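Local coordinates for protein proteasome accessory factor B/C (PafBC) (PDB 6SJ9) that regulates transcription in the bacterial DNA damage response, probably binding DNA through its winged helix-turn-helix domains and sensing a signal through its WYL domains, at residues A[162-167]-A[217-222]; A[176-181]-A[196-201]; A[497-502]-A[522-527]; A[505-510]-A[552-557]. All coordinates share one frame; numbering follows the deposited sequence.

In the fold
The four contacts fall into two pairs, one in each WYL domain of the chain. Contacts 1 and 2 share one sheet, their centres about 9 Å apart: strand 163-168 pairs with 217-218 in contact 1 and lies beside strand 175-188, which carries contact 2. Contacts 3 and 4, with centres about 14 Å apart, belong to the second domain, where Leu505 packs on both Ala498 and Pro524. Contacts 1 and 4 both pair the first strand of their Sm-like sheet with the last. The two pairs lie on opposite sides of the chain's centre, contacts 1 and 4 about 56 Å apart between centres, with no touch between them.

Contact 1: residues A[162-167]-A[217-222]; sequences PIRFGY and SVLTTG
In the Sm-like sheet of the first WYL domain, the short strand 217-218 closes antiparallel on the start of strand 163-168, with Arg164 opposite Ser217 and Ile163 opposite Val218. Arg164 and Ser217 form the hydrogen-bonded pair: Arg164 N gives to Ser217 O at 3.0 Å, and Ser217 N returns a bond to Arg164 O at 3.0 Å. That carbonyl takes a second, longer bond from Ser217 OG, 3.3 Å from Arg164 O and well above the carbonyl plane. The hydroxyl gets there because OG sits between the backbone N and the carbonyl carbon (chi1 71°), where it also touches Arg164 CG. Where the strand 217-218 ends, Leu219 N still bonds to Pro162 O at 2.9 Å. The Leu219 side chain crosses that of Arg164 at about a right angle, and its CD1 lies over one face of the guanidinium, 3.7 Å from Arg164 CZ. Glu179 holds the same guanidinium in a salt bridge through NH2. An alanine in place of Arg164 would probably leave Glu179 without this charged mate and uncover the methyls of Leu219. On the other face of the sheet, Ile163 CG2 and Val218 CG2 meet loosely at 4.4 Å, and both residues pack on Ala156 of helix 147-159. Beyond the strand, a type I turn from Leu219 to Gly222 brings the chain back to Pro162, whose CD lies 3.6 Å from Gly222 C. Such pairing of first and last strands is typical of the strongly bent sheet of the Sm fold.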
loop_
_atom_site.group_PDB
_atom_site.type_symbol
_atom_site.label_atom_id
_atom_site.label_comp_id
_atom_site.label_asym_id
_atom_site.label_seq_id
_atom_site.Cartn_x
_atom_site.Cartn_y
_atom_site.Cartn_z
ATOM N N PRO A 162 23.684 14.781 -16.657
ATOM C CA PRO A 162 24.357 14.321 -15.436
ATOM C C PRO A 162 23.712 15.002 -14.222
ATOM O O PRO A 162 22.946 15.975 -14.358
ATOM C CB PRO A 162 25.825 14.731 -15.646
ATOM C CG PRO A 162 25.768 15.852 -16.649
ATOM C CD PRO A 162 24.449 15.800 -17.429
ATOM N N ILE A 163 24.005 14.475 -13.028
ATOM C CA ILE A 163 23.428 14.976 -11.784
ATOM C C ILE A 163 24.527 15.167 -10.740
ATOM O O ILE A 163 25.655 14.684 -10.877
ATOM C CB ILE A 163 22.346 14.028 -11.180
ATOM C CG1 ILE A 163 22.965 12.686 -10.817
ATOM C CG2 ILE A 163 21.226 13.812 -12.173
ATOM C CD1 ILE A 163 21.949 11.658 -10.230
ATOM N N ARG A 164 24.170 15.889 -9.682
ATOM C CA ARG A 164 25.020 16.030 -8.506
ATOM C C ARG A 164 24.157 15.965 -7.249
ATOM O O ARG A 164 22.983 16.355 -7.249
ATOM C CB ARG A 164 25.869 17.313 -8.605
ATOM C CG ARG A 164 25.678 18.404 -7.567
ATOM C CD ARG A 164 26.077 19.759 -8.157
ATOM N NE ARG A 164 27.235 19.594 -9.027
ATOM C CZ ARG A 164 27.549 20.397 -10.055
ATOM N NH1 ARG A 164 26.789 21.455 -10.380
ATOM N NH2 ARG A 164 28.621 20.111 -10.805
ATOM N N PHE A 165 24.735 15.430 -6.178
ATOM C CA PHE A 165 24.003 15.269 -4.921
ATOM C C PHE A 165 24.984 15.014 -3.791
ATOM O O PHE A 165 26.119 14.549 -4.010
ATOM C CB PHE A 165 22.988 14.119 -4.916
ATOM C CG PHE A 165 23.567 12.815 -5.348
ATOM C CD1 PHE A 165 24.104 11.923 -4.406
ATOM C CD2 PHE A 165 23.644 12.499 -6.708
ATOM C CE1 PHE A 165 24.682 10.719 -4.847
ATOM C CE2 PHE A 165 24.196 11.301 -7.130
ATOM C CZ PHE A 165 24.739 10.424 -6.222
ATOM N N GLY A 166 24.540 15.376 -2.586
ATOM C CA GLY A 166 25.301 15.050 -1.396
ATOM C C GLY A 166 25.178 13.573 -1.057
ATOM O O GLY A 166 24.095 12.996 -1.089
ATOM N N TYR A 167 26.303 12.955 -0.724
ATOM C CA TYR A 167 26.310 11.530 -0.439
ATOM C C TYR A 167 27.145 11.241 0.797
ATOM O O TYR A 167 28.321 11.611 0.854
ATOM C CB TYR A 167 26.841 10.701 -1.602
ATOM C CG TYR A 167 26.481 9.269 -1.390
ATOM C CD1 TYR A 167 25.154 8.887 -1.445
ATOM C CD2 TYR A 167 27.442 8.308 -1.149
ATOM C CE1 TYR A 167 24.773 7.588 -1.270
ATOM C CE2 TYR A 167 27.071 6.970 -0.942
ATOM C CZ TYR A 167 25.732 6.628 -1.000
ATOM O OH TYR A 167 25.312 5.343 -0.815
ATOM N N SER A 217 20.276 17.569 -7.747
ATOM C CA SER A 217 20.281 18.643 -8.736
ATOM C C SER A 217 20.613 18.074 -10.133
ATOM O O SER A 217 21.695 17.486 -10.347
ATOM C CB SER A 217 21.208 19.767 -8.285
ATOM O OG SER A 217 22.561 19.413 -8.355
ATOM N N VAL A 218 19.644 18.189 -11.045
ATOM C CA VAL A 218 19.785 17.769 -12.430
ATOM C C VAL A 218 20.512 18.863 -13.217
ATOM O O VAL A 218 19.987 19.968 -13.370
ATOM C CB VAL A 218 18.414 17.494 -13.030
ATOM C CG1 VAL A 218 18.548 16.919 -14.459
ATOM C CG2 VAL A 218 17.658 16.468 -12.178
ATOM N N LEU A 219 21.690 18.538 -13.791
ATOM C CA LEU A 219 22.478 19.555 -14.524
ATOM C C LEU A 219 21.996 19.641 -15.976
ATOM O O LEU A 219 22.587 19.070 -16.915
ATOM C CB LEU A 219 23.958 19.219 -14.461
ATOM C CG LEU A 219 24.405 18.947 -13.019
ATOM C CD1 LEU A 219 25.929 18.751 -13.006
ATOM C CD2 LEU A 219 23.979 20.166 -12.098
ATOM N N THR A 220 20.929 20.420 -16.158
ATOM C CA THR A 220 20.224 20.599 -17.428
ATOM C C THR A 220 21.053 21.391 -18.440
ATOM O O THR A 220 20.553 21.609 -19.541
ATOM C CB THR A 220 18.847 21.296 -17.246
ATOM O OG1 THR A 220 19.048 22.568 -16.654
ATOM C CG2 THR A 220 17.881 20.464 -16.370
ATOM N N THR A 221 22.215 21.898 -18.053
ATOM C CA THR A 221 23.157 22.451 -19.008
ATOM C C THR A 221 24.073 21.395 -19.628
ATOM O O THR A 221 24.849 21.736 -20.526
ATOM C CB THR A 221 24.080 23.467 -18.337
ATOM O OG1 THR A 221 24.652 22.852 -17.164
ATOM C CG2 THR A 221 23.306 24.706 -17.923
ATOM N N GLY A 222 24.090 20.168 -19.090
ATOM C CA GLY A 222 25.036 19.155 -19.490
ATOM C C GLY A 222 24.407 18.015 -20.282
ATOM O O GLY A 222 23.190 17.862 -20.345
#

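Contact 2: residues A[176-181]-A[196-201]; sequences EVREVE and GLDRGR
The guanidinium groups of Arg178 and Arg201 lie flat on one another, their planes 13° apart and their centres 3.6 Å apart, although the two side chains cross at about a right angle. Each plane is bound by a different carboxylate, which probably offsets the repulsion between the like charges. Arg201 meets Glu176 tip to tip and end-on, NH1 to OE1 at 3.1 Å and NH2 to OE2 at 2.6 Å, with both oxygens near the guanidinium plane; Glu176 is poorly ordered, however. Arg178 bends at chi2 and chi3 and turns to Asp198, whose OD2 lies 2.7 Å from NH1, the donor standing above the carboxylate plane. The other oxygen, Asp198 OD1, accepts from Arg201 N at 3.0 Å in an Asx motif, tying the start of the turn to the residue that supplies the stacked guanidinium. A third salt bridge lies on the face of Glu181 and Leu197: Glu181 OE2 takes a bond from Arg199 NH1 at 2.9 Å, the carboxylate and guanidinium planes 73° apart. Beneath these groups the backbones pair regularly, Glu181 N to Leu197 O at 2.9 Å and Arg199 N to Glu179 O at 2.9 Å. Gly196 CA sits close against Glu181 O, where a side chain would clash. The whole is an antiparallel beta hairpin of strands 175-188 and 191-198 within the WYL domain's Sm-like sheet, with charged pairs bridging the end of the hairpin away from its turn.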
loop_
_atom_site.group_PDB
_atom_site.type_symbol
_atom_site.label_atom_id
_atom_site.label_comp_id
_atom_site.label_asym_id
_atom_site.label_seq_id
_atom_site.Cartn_x
_atom_site.Cartn_y
_atom_site.Cartn_z
ATOM N N GLU A 176 29.753 14.245 1.070
ATOM C CA GLU A 176 30.530 14.524 -0.125
ATOM C C GLU A 176 29.600 14.669 -1.314
ATOM O O GLU A 176 28.644 13.899 -1.458
ATOM C CB GLU A 176 31.548 13.403 -0.363
ATOM C CG GLU A 176 32.479 13.598 -1.531
ATOM C CD GLU A 176 33.416 12.409 -1.702
ATOM O OE1 GLU A 176 33.266 11.429 -0.930
ATOM O OE2 GLU A 176 34.284 12.444 -2.610
ATOM N N VAL A 177 29.848 15.701 -2.123
ATOM C CA VAL A 177 29.051 15.940 -3.318
ATOM C C VAL A 177 29.598 15.055 -4.424
ATOM O O VAL A 177 30.787 15.112 -4.749
ATOM C CB VAL A 177 29.104 17.425 -3.721
ATOM C CG1 VAL A 177 28.347 17.670 -5.026
ATOM C CG2 VAL A 177 28.519 18.290 -2.609
ATOM N N ARG A 178 28.728 14.249 -5.022
ATOM C CA ARG A 178 29.126 13.322 -6.070
ATOM C C ARG A 178 28.575 13.816 -7.404
ATOM O O ARG A 178 27.466 14.368 -7.459
ATOM C CB ARG A 178 28.584 11.935 -5.767
ATOM C CG ARG A 178 28.877 11.438 -4.323
ATOM C CD ARG A 178 30.381 11.322 -4.093
ATOM N NE ARG A 178 30.941 10.179 -4.824
ATOM C CZ ARG A 178 31.038 8.943 -4.285
ATOM N NH1 ARG A 178 31.547 7.903 -4.967
ATOM N NH2 ARG A 178 30.625 8.753 -3.038
ATOM N N GLU A 179 29.351 13.603 -8.472
ATOM C CA GLU A 179 28.983 14.006 -9.824
ATOM C C GLU A 179 28.785 12.727 -10.595
ATOM O O GLU A 179 29.748 11.970 -10.799
ATOM C CB GLU A 179 30.078 14.829 -10.503
ATOM C CG GLU A 179 30.668 15.965 -9.667
ATOM C CD GLU A 179 29.748 17.167 -9.609
ATOM O OE1 GLU A 179 29.881 17.946 -8.658
ATOM O OE2 GLU A 179 28.882 17.322 -10.510
ATOM N N VAL A 180 27.544 12.479 -10.999
ATOM C CA VAL A 180 27.169 11.173 -11.493
ATOM C C VAL A 180 26.442 11.305 -12.825
ATOM O O VAL A 180 25.556 12.146 -12.977
ATOM C CB VAL A 180 26.306 10.454 -10.425
ATOM C CG1 VAL A 180 25.761 9.177 -10.936
ATOM C CG2 VAL A 180 27.141 10.185 -9.181
ATOM N N GLU A 181 26.725 10.384 -13.730
ATOM C CA GLU A 181 25.905 10.163 -14.901
ATOM C C GLU A 181 24.995 8.965 -14.628
ATOM O O GLU A 181 25.496 7.818 -14.534
ATOM C CB GLU A 181 26.812 9.918 -16.115
ATOM C CG GLU A 181 27.723 11.140 -16.407
ATOM C CD GLU A 181 28.812 10.880 -17.446
ATOM O OE1 GLU A 181 28.848 9.768 -18.029
ATOM O OE2 GLU A 181 29.632 11.784 -17.683
ATOM N N GLY A 196 25.483 4.487 -11.574
ATOM C CA GLY A 196 25.862 5.370 -12.656
ATOM C C GLY A 196 27.366 5.542 -12.670
ATOM O O GLY A 196 28.089 4.976 -11.837
ATOM N N LEU A 197 27.839 6.283 -13.688
ATOM C CA LEU A 197 29.267 6.581 -13.794
ATOM C C LEU A 197 29.572 7.765 -12.871
ATOM O O LEU A 197 29.090 8.883 -13.086
ATOM C CB LEU A 197 29.638 6.874 -15.248
ATOM C CG LEU A 197 31.102 7.270 -15.509
ATOM C CD1 LEU A 197 31.931 6.079 -15.070
ATOM C CD2 LEU A 197 31.380 7.474 -16.992
ATOM N N ASP A 198 30.345 7.524 -11.825
ATOM C CA ASP A 198 30.810 8.583 -10.947
ATOM C C ASP A 198 32.011 9.242 -11.611
ATOM O O ASP A 198 33.062 8.620 -11.724
ATOM C CB ASP A 198 31.203 7.984 -9.602
ATOM C CG ASP A 198 31.568 9.035 -8.568
ATOM O OD1 ASP A 198 32.349 9.951 -8.897
ATOM O OD2 ASP A 198 31.102 8.916 -7.414
ATOM N N ARG A 199 31.858 10.488 -12.069
ATOM C CA ARG A 199 32.935 11.142 -12.800
ATOM C C ARG A 199 34.072 11.517 -11.875
ATOM O O ARG A 199 35.191 11.685 -12.359
ATOM C CB ARG A 199 32.451 12.384 -13.544
ATOM C CG ARG A 199 31.523 12.103 -14.658
ATOM C CD ARG A 199 31.996 10.973 -15.544
ATOM N NE ARG A 199 33.294 11.178 -16.163
ATOM C CZ ARG A 199 33.471 11.389 -17.474
ATOM N NH1 ARG A 199 32.428 11.414 -18.285
ATOM N NH2 ARG A 199 34.690 11.566 -17.976
ATOM N N GLY A 200 33.797 11.668 -10.568
ATOM C CA GLY A 200 34.867 11.938 -9.612
ATOM C C GLY A 200 35.808 10.761 -9.414
ATOM O O GLY A 200 37.021 10.940 -9.262
ATOM N N ARG A 201 35.274 9.543 -9.453
ATOM C CA ARG A 201 36.074 8.336 -9.376
ATOM C C ARG A 201 36.394 7.761 -10.753
ATOM O O ARG A 201 37.217 6.850 -10.850
ATOM C CB ARG A 201 35.347 7.275 -8.556
ATOM C CG ARG A 201 35.517 7.354 -7.032
ATOM C CD ARG A 201 35.103 8.678 -6.407
ATOM N NE ARG A 201 34.974 8.532 -4.958
ATOM C CZ ARG A 201 34.614 9.509 -4.128
ATOM N NH1 ARG A 201 34.521 9.266 -2.826
ATOM N NH2 ARG A 201 34.351 10.726 -4.595
#

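Contact 3: residues A[497-502]-A[522-527]; sequences QAIREG and VDPLRL
This is an apolar helix-on-sheet contact in the second WYL domain, where the last turns of helix 489-501 pack across strand 517-530. The helix and strand segments run at 101° to each other, their axes 7.7 Å apart at closest. Pro524 carries most of the strand's side of the contact. Its CG meets Ala498 CB at 3.7 Å, while its CB touches Ile499 CG1 at 3.7 Å as the two side chains slide past each other in opposite directions. Ile499 CG1 is anti to its own carbonyl carbon (chi1 -68°), and from there CD1 passes over the backbone beyond the proline, 3.7 Å from Leu525 O and 3.8 Å from Arg526 N. This is the site of a classic beta bulge, in which Leu525 and Arg526 both face Glu537 of strand 533-540. Leu527, further along, turns its side chain to Phe492, Ile495 and Thr496 on the same helix. Gly502, with positive phi, forms a Schellman motif with the last turn, and the chain goes on into strand 503-510, whose Leu505 touches both Ala498 and Pro524. With carbon atoms supplying every side-chain touch, the contact depends on shape and on the burial of apolar surface.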
loop_
_atom_site.group_PDB
_atom_site.type_symbol
_atom_site.label_atom_id
_atom_site.label_comp_id
_atom_site.label_asym_id
_atom_site.label_seq_id
_atom_site.Cartn_x
_atom_site.Cartn_y
_atom_site.Cartn_z
ATOM N N GLN A 497 -32.807 -2.324 -2.301
ATOM C CA GLN A 497 -33.964 -2.131 -3.129
ATOM C C GLN A 497 -33.825 -0.865 -3.969
ATOM O O GLN A 497 -34.183 -0.852 -5.157
ATOM C CB GLN A 497 -35.188 -2.044 -2.227
ATOM C CG GLN A 497 -36.463 -1.799 -2.963
ATOM C CD GLN A 497 -37.712 -1.884 -2.034
ATOM O OE1 GLN A 497 -38.206 -2.969 -1.722
ATOM N NE2 GLN A 497 -38.182 -0.731 -1.581
ATOM N N ALA A 498 -33.248 0.191 -3.388
ATOM C CA ALA A 498 -33.086 1.439 -4.156
ATOM C C ALA A 498 -32.170 1.224 -5.353
ATOM O O ALA A 498 -32.435 1.733 -6.444
ATOM C CB ALA A 498 -32.575 2.577 -3.252
ATOM N N ILE A 499 -31.078 0.480 -5.159
ATOM C CA ILE A 499 -30.162 0.184 -6.268
ATOM C C ILE A 499 -30.892 -0.598 -7.338
ATOM O O ILE A 499 -30.829 -0.268 -8.530
ATOM C CB ILE A 499 -28.926 -0.589 -5.770
ATOM C CG1 ILE A 499 -28.049 0.328 -4.871
ATOM C CG2 ILE A 499 -28.138 -1.163 -7.009
ATOM C CD1 ILE A 499 -26.927 -0.443 -4.120
ATOM N N ARG A 500 -31.621 -1.634 -6.919
ATOM C CA ARG A 500 -32.307 -2.495 -7.870
ATOM C C ARG A 500 -33.391 -1.758 -8.649
ATOM O O ARG A 500 -33.534 -1.959 -9.854
ATOM C CB ARG A 500 -32.944 -3.677 -7.123
ATOM C CG ARG A 500 -33.361 -4.828 -8.042
ATOM C CD ARG A 500 -34.024 -5.981 -7.249
ATOM N NE ARG A 500 -35.255 -5.541 -6.589
ATOM C CZ ARG A 500 -35.432 -5.527 -5.262
ATOM N NH1 ARG A 500 -34.455 -5.945 -4.439
ATOM N NH2 ARG A 500 -36.586 -5.093 -4.754
ATOM N N GLU A 501 -34.138 -0.879 -7.991
ATOM C CA GLU A 501 -35.220 -0.148 -8.626
ATOM C C GLU A 501 -34.819 1.223 -9.154
ATOM O O GLU A 501 -35.671 1.925 -9.692
ATOM C CB GLU A 501 -36.389 -0.036 -7.643
ATOM C CG GLU A 501 -36.901 -1.452 -7.279
ATOM C CD GLU A 501 -37.962 -1.451 -6.188
ATOM O OE1 GLU A 501 -38.362 -0.378 -5.659
ATOM O OE2 GLU A 501 -38.375 -2.565 -5.837
ATOM N N GLY A 502 -33.558 1.628 -9.039
ATOM C CA GLY A 502 -33.193 2.910 -9.629
ATOM C C GLY A 502 -33.712 4.118 -8.843
ATOM O O GLY A 502 -34.047 5.135 -9.450
ATOM N N VAL A 522 -28.816 11.063 -2.199
ATOM C CA VAL A 522 -27.779 10.240 -2.822
ATOM C C VAL A 522 -28.381 9.268 -3.834
ATOM O O VAL A 522 -29.504 8.779 -3.670
ATOM C CB VAL A 522 -26.944 9.459 -1.781
ATOM C CG1 VAL A 522 -26.493 10.375 -0.758
ATOM C CG2 VAL A 522 -27.773 8.362 -1.099
ATOM N N ASP A 523 -27.602 8.980 -4.881
ATOM C CA ASP A 523 -27.891 7.911 -5.822
ATOM C C ASP A 523 -27.101 6.717 -5.335
ATOM O O ASP A 523 -25.877 6.680 -5.521
ATOM C CB ASP A 523 -27.472 8.270 -7.256
ATOM C CG ASP A 523 -28.161 9.532 -7.791
ATOM O OD1 ASP A 523 -29.371 9.761 -7.518
ATOM O OD2 ASP A 523 -27.500 10.255 -8.572
ATOM N N PRO A 524 -27.726 5.736 -4.699
ATOM C CA PRO A 524 -26.984 4.536 -4.273
ATOM C C PRO A 524 -26.470 3.763 -5.478
ATOM O O PRO A 524 -27.185 3.553 -6.454
ATOM C CB PRO A 524 -28.016 3.723 -3.488
ATOM C CG PRO A 524 -29.321 4.174 -4.029
ATOM C CD PRO A 524 -29.163 5.660 -4.358
ATOM N N LEU A 525 -25.226 3.309 -5.381
ATOM C CA LEU A 525 -24.579 2.595 -6.481
ATOM C C LEU A 525 -24.215 1.153 -6.153
ATOM O O LEU A 525 -24.594 0.254 -6.910
ATOM C CB LEU A 525 -23.295 3.353 -6.886
ATOM C CG LEU A 525 -23.541 4.807 -7.362
ATOM C CD1 LEU A 525 -22.269 5.554 -7.709
ATOM C CD2 LEU A 525 -24.478 4.857 -8.610
ATOM N N ARG A 526 -23.473 0.918 -5.067
ATOM C CA ARG A 526 -22.968 -0.405 -4.708
ATOM C C ARG A 526 -22.945 -0.558 -3.205
ATOM O O ARG A 526 -22.539 0.354 -2.487
ATOM C CB ARG A 526 -21.532 -0.624 -5.215
ATOM C CG ARG A 526 -21.500 -0.950 -6.686
ATOM C CD ARG A 526 -20.076 -1.314 -7.104
ATOM N NE ARG A 526 -19.249 -0.094 -7.125
ATOM C CZ ARG A 526 -18.010 -0.082 -7.596
ATOM N NH1 ARG A 526 -17.470 -1.228 -8.072
ATOM N NH2 ARG A 526 -17.342 1.050 -7.616
ATOM N N LEU A 527 -23.314 -1.728 -2.760
ATOM C CA LEU A 527 -23.216 -2.150 -1.379
ATOM C C LEU A 527 -22.145 -3.243 -1.300
ATOM O O LEU A 527 -22.198 -4.206 -2.066
ATOM C CB LEU A 527 -24.585 -2.650 -0.958
ATOM C CG LEU A 527 -25.047 -2.908 0.444
ATOM C CD1 LEU A 527 -24.773 -1.730 1.324
ATOM C CD2 LEU A 527 -26.554 -3.209 0.294
#

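Contact 4: residues A[505-510]-A[552-557]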
loop_
_atom_site.group_PDB
_atom_site.type_symbol
_atom_site.label_atom_id
_atom_site.label_comp_id
_atom_site.label_asym_id
_atom_site.label_seq_id
_atom_site.Cartn_x
_atom_site.Cartn_y
_atom_site.Cartn_z
ATOM N N LEU A 505 -32.207 8.213 -2.750
ATOM C CA LEU A 505 -32.456 8.123 -1.314
ATOM C C LEU A 505 -32.135 9.446 -0.644
ATOM O O LEU A 505 -31.151 10.104 -0.969
ATOM C CB LEU A 505 -31.610 7.005 -0.658
ATOM C CG LEU A 505 -31.980 5.567 -1.084
ATOM C CD1 LEU A 505 -31.009 4.534 -0.544
ATOM C CD2 LEU A 505 -33.361 5.222 -0.461
ATOM N N ARG A 506 -32.956 9.798 0.313
ATOM C CA ARG A 506 -32.625 10.820 1.285
ATOM C C ARG A 506 -31.895 10.146 2.440
ATOM O O ARG A 506 -32.481 9.319 3.130
ATOM C CB ARG A 506 -33.881 11.478 1.841
ATOM C CG ARG A 506 -33.613 12.683 2.765
ATOM C CD ARG A 506 -32.972 13.814 2.009
ATOM N NE ARG A 506 -33.001 15.085 2.749
ATOM C CZ ARG A 506 -32.360 16.174 2.350
ATOM N NH1 ARG A 506 -31.663 16.133 1.219
ATOM N NH2 ARG A 506 -32.423 17.289 3.080
ATOM N N LEU A 507 -30.647 10.541 2.666
ATOM C CA LEU A 507 -29.774 9.942 3.663
ATOM C C LEU A 507 -29.529 10.943 4.787
ATOM O O LEU A 507 -29.211 12.121 4.539
ATOM C CB LEU A 507 -28.443 9.525 3.031
ATOM C CG LEU A 507 -27.316 9.293 4.022
ATOM C CD1 LEU A 507 -27.592 8.030 4.899
ATOM C CD2 LEU A 507 -26.002 9.198 3.193
ATOM N N ARG A 508 -29.698 10.481 6.007
ATOM C CA ARG A 508 -29.263 11.182 7.213
ATOM C C ARG A 508 -28.085 10.406 7.783
ATOM O O ARG A 508 -28.226 9.240 8.137
ATOM C CB ARG A 508 -30.390 11.302 8.223
ATOM C CG ARG A 508 -31.391 12.410 7.788
ATOM C CD ARG A 508 -32.499 12.407 8.787
ATOM N NE ARG A 508 -33.595 13.228 8.372
ATOM C CZ ARG A 508 -34.803 13.102 8.909
ATOM N NH1 ARG A 508 -34.995 12.172 9.848
ATOM N NH2 ARG A 508 -35.798 13.896 8.516
ATOM N N TYR A 509 -26.908 11.009 7.769
ATOM C CA TYR A 509 -25.671 10.295 8.048
ATOM C C TYR A 509 -25.100 10.874 9.334
ATOM O O TYR A 509 -24.897 12.077 9.403
ATOM C CB TYR A 509 -24.705 10.474 6.885
ATOM C CG TYR A 509 -23.503 9.566 6.902
ATOM C CD1 TYR A 509 -23.656 8.193 6.821
ATOM C CD2 TYR A 509 -22.205 10.086 6.932
ATOM C CE1 TYR A 509 -22.565 7.314 6.806
ATOM C CE2 TYR A 509 -21.084 9.200 6.947
ATOM C CZ TYR A 509 -21.285 7.819 6.879
ATOM O OH TYR A 509 -20.219 6.920 6.827
ATOM N N PHE A 510 -24.854 10.021 10.343
ATOM C CA PHE A 510 -24.231 10.462 11.592
ATOM C C PHE A 510 -22.823 11.010 11.355
ATOM O O PHE A 510 -22.056 10.486 10.559
ATOM C CB PHE A 510 -24.117 9.312 12.600
ATOM C CG PHE A 510 -25.397 8.972 13.289
ATOM C CD1 PHE A 510 -26.018 9.871 14.100
ATOM C CD2 PHE A 510 -25.939 7.693 13.147
ATOM C CE1 PHE A 510 -27.186 9.556 14.716
ATOM C CE2 PHE A 510 -27.076 7.354 13.773
ATOM C CZ PHE A 510 -27.714 8.293 14.562
ATOM N N ASP A 552 -23.050 1.428 9.133
ATOM C CA ASP A 552 -23.336 1.546 10.549
ATOM C C ASP A 552 -23.318 2.978 10.974
ATOM O O ASP A 552 -23.419 3.228 12.173
ATOM C CB ASP A 552 -22.351 0.722 11.431
ATOM C CG ASP A 552 -20.889 1.227 11.406
ATOM O OD1 ASP A 552 -20.574 2.376 11.007
ATOM O OD2 ASP A 552 -20.009 0.438 11.834
ATOM N N ARG A 553 -23.195 3.927 10.025
ATOM C CA ARG A 553 -23.370 5.339 10.369
ATOM C C ARG A 553 -24.637 5.939 9.786
ATOM O O ARG A 553 -24.873 7.129 9.960
ATOM C CB ARG A 553 -22.135 6.174 9.988
ATOM C CG ARG A 553 -21.074 5.855 11.021
ATOM C CD ARG A 553 -19.966 6.840 11.209
ATOM N NE ARG A 553 -20.176 8.216 10.762
ATOM C CZ ARG A 553 -19.140 8.973 10.428
ATOM N NH1 ARG A 553 -17.924 8.441 10.525
ATOM N NH2 ARG A 553 -19.287 10.211 10.009
ATOM N N VAL A 554 -25.470 5.137 9.135
ATOM C CA VAL A 554 -26.730 5.644 8.639
ATOM C C VAL A 554 -27.663 5.890 9.803
ATOM O O VAL A 554 -27.960 4.972 10.572
ATOM C CB VAL A 554 -27.339 4.647 7.647
ATOM C CG1 VAL A 554 -28.797 5.025 7.328
ATOM C CG2 VAL A 554 -26.493 4.640 6.396
ATOM N N GLU A 555 -28.204 7.102 9.889
ATOM C CA GLU A 555 -29.285 7.301 10.850
ATOM C C GLU A 555 -30.616 6.933 10.227
ATOM O O GLU A 555 -31.409 6.230 10.848
ATOM C CB GLU A 555 -29.350 8.731 11.363
ATOM C CG GLU A 555 -30.192 8.859 12.632
ATOM C CD GLU A 555 -31.597 9.359 12.373
ATOM O OE1 GLU A 555 -32.518 8.928 13.102
ATOM O OE2 GLU A 555 -31.787 10.198 11.458
ATOM N N SER A 556 -30.853 7.327 8.981
ATOM C CA SER A 556 -32.044 6.817 8.320
ATOM C C SER A 556 -31.867 7.017 6.829
ATOM O O SER A 556 -31.108 7.889 6.383
ATOM C CB SER A 556 -33.320 7.514 8.830
ATOM O OG SER A 556 -33.324 8.834 8.371
ATOM N N LEU A 557 -32.580 6.190 6.063
ATOM C CA LEU A 557 -32.592 6.264 4.603
ATOM C C LEU A 557 -34.023 6.096 4.165
ATOM O O LEU A 557 -34.668 5.133 4.596
ATOM C CB LEU A 557 -31.786 5.131 3.990
ATOM C CG LEU A 557 -30.291 5.252 4.030
ATOM C CD1 LEU A 557 -29.730 3.884 3.803
ATOM C CD2 LEU A 557 -29.912 6.134 2.899
HETATM O O HOH W 1 -33.752 9.799 5.526
#
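Phe510 O is gripped side-on by two nitrogens of Arg553, NH2 at 2.8 Å and NE at 3.0 Å, with the oxygen close to the guanidinium plane. The backbones answer in the other direction, Phe510 N giving to Arg553 O at 2.9 Å. Arg553 CB rests against Tyr509 CE1 at 3.4 Å, and the chain bends at chi3 (20°), the torsion that places NE. Further out, one face of the guanidinium is turned to the Tyr509 ring, the two planes 22° apart, while NH1 forms a salt bridge with Asp584. An alanine at Arg553 would probably leave Phe510 O without both side-chain donors and Asp584 without its charged mate. Next along the strand is a classic beta bulge: Glu555 and Ser556 both face Arg508, whose O accepts from Glu555 N at 2.8 Å and weakly from Ser556 N. Glu555 CB lies over one face of the Phe510 ring in a CH-pi contact, 3.8 Å from its centroid. Arg508 runs alongside Glu555 but stops short of a salt bridge with it, its NE being bound by Glu519. A water links Arg506 O to Ser556 OG past the bulge. On the opposite face Leu557 CD2 meets Leu507 CD1 at 3.6 Å and also touches Leu505. That apolar face is covered by helix 489-501, where Val554 and Leu557 pack on Ala491, and strand 503-510 runs between 554-560 at one side and 517-530 at the other.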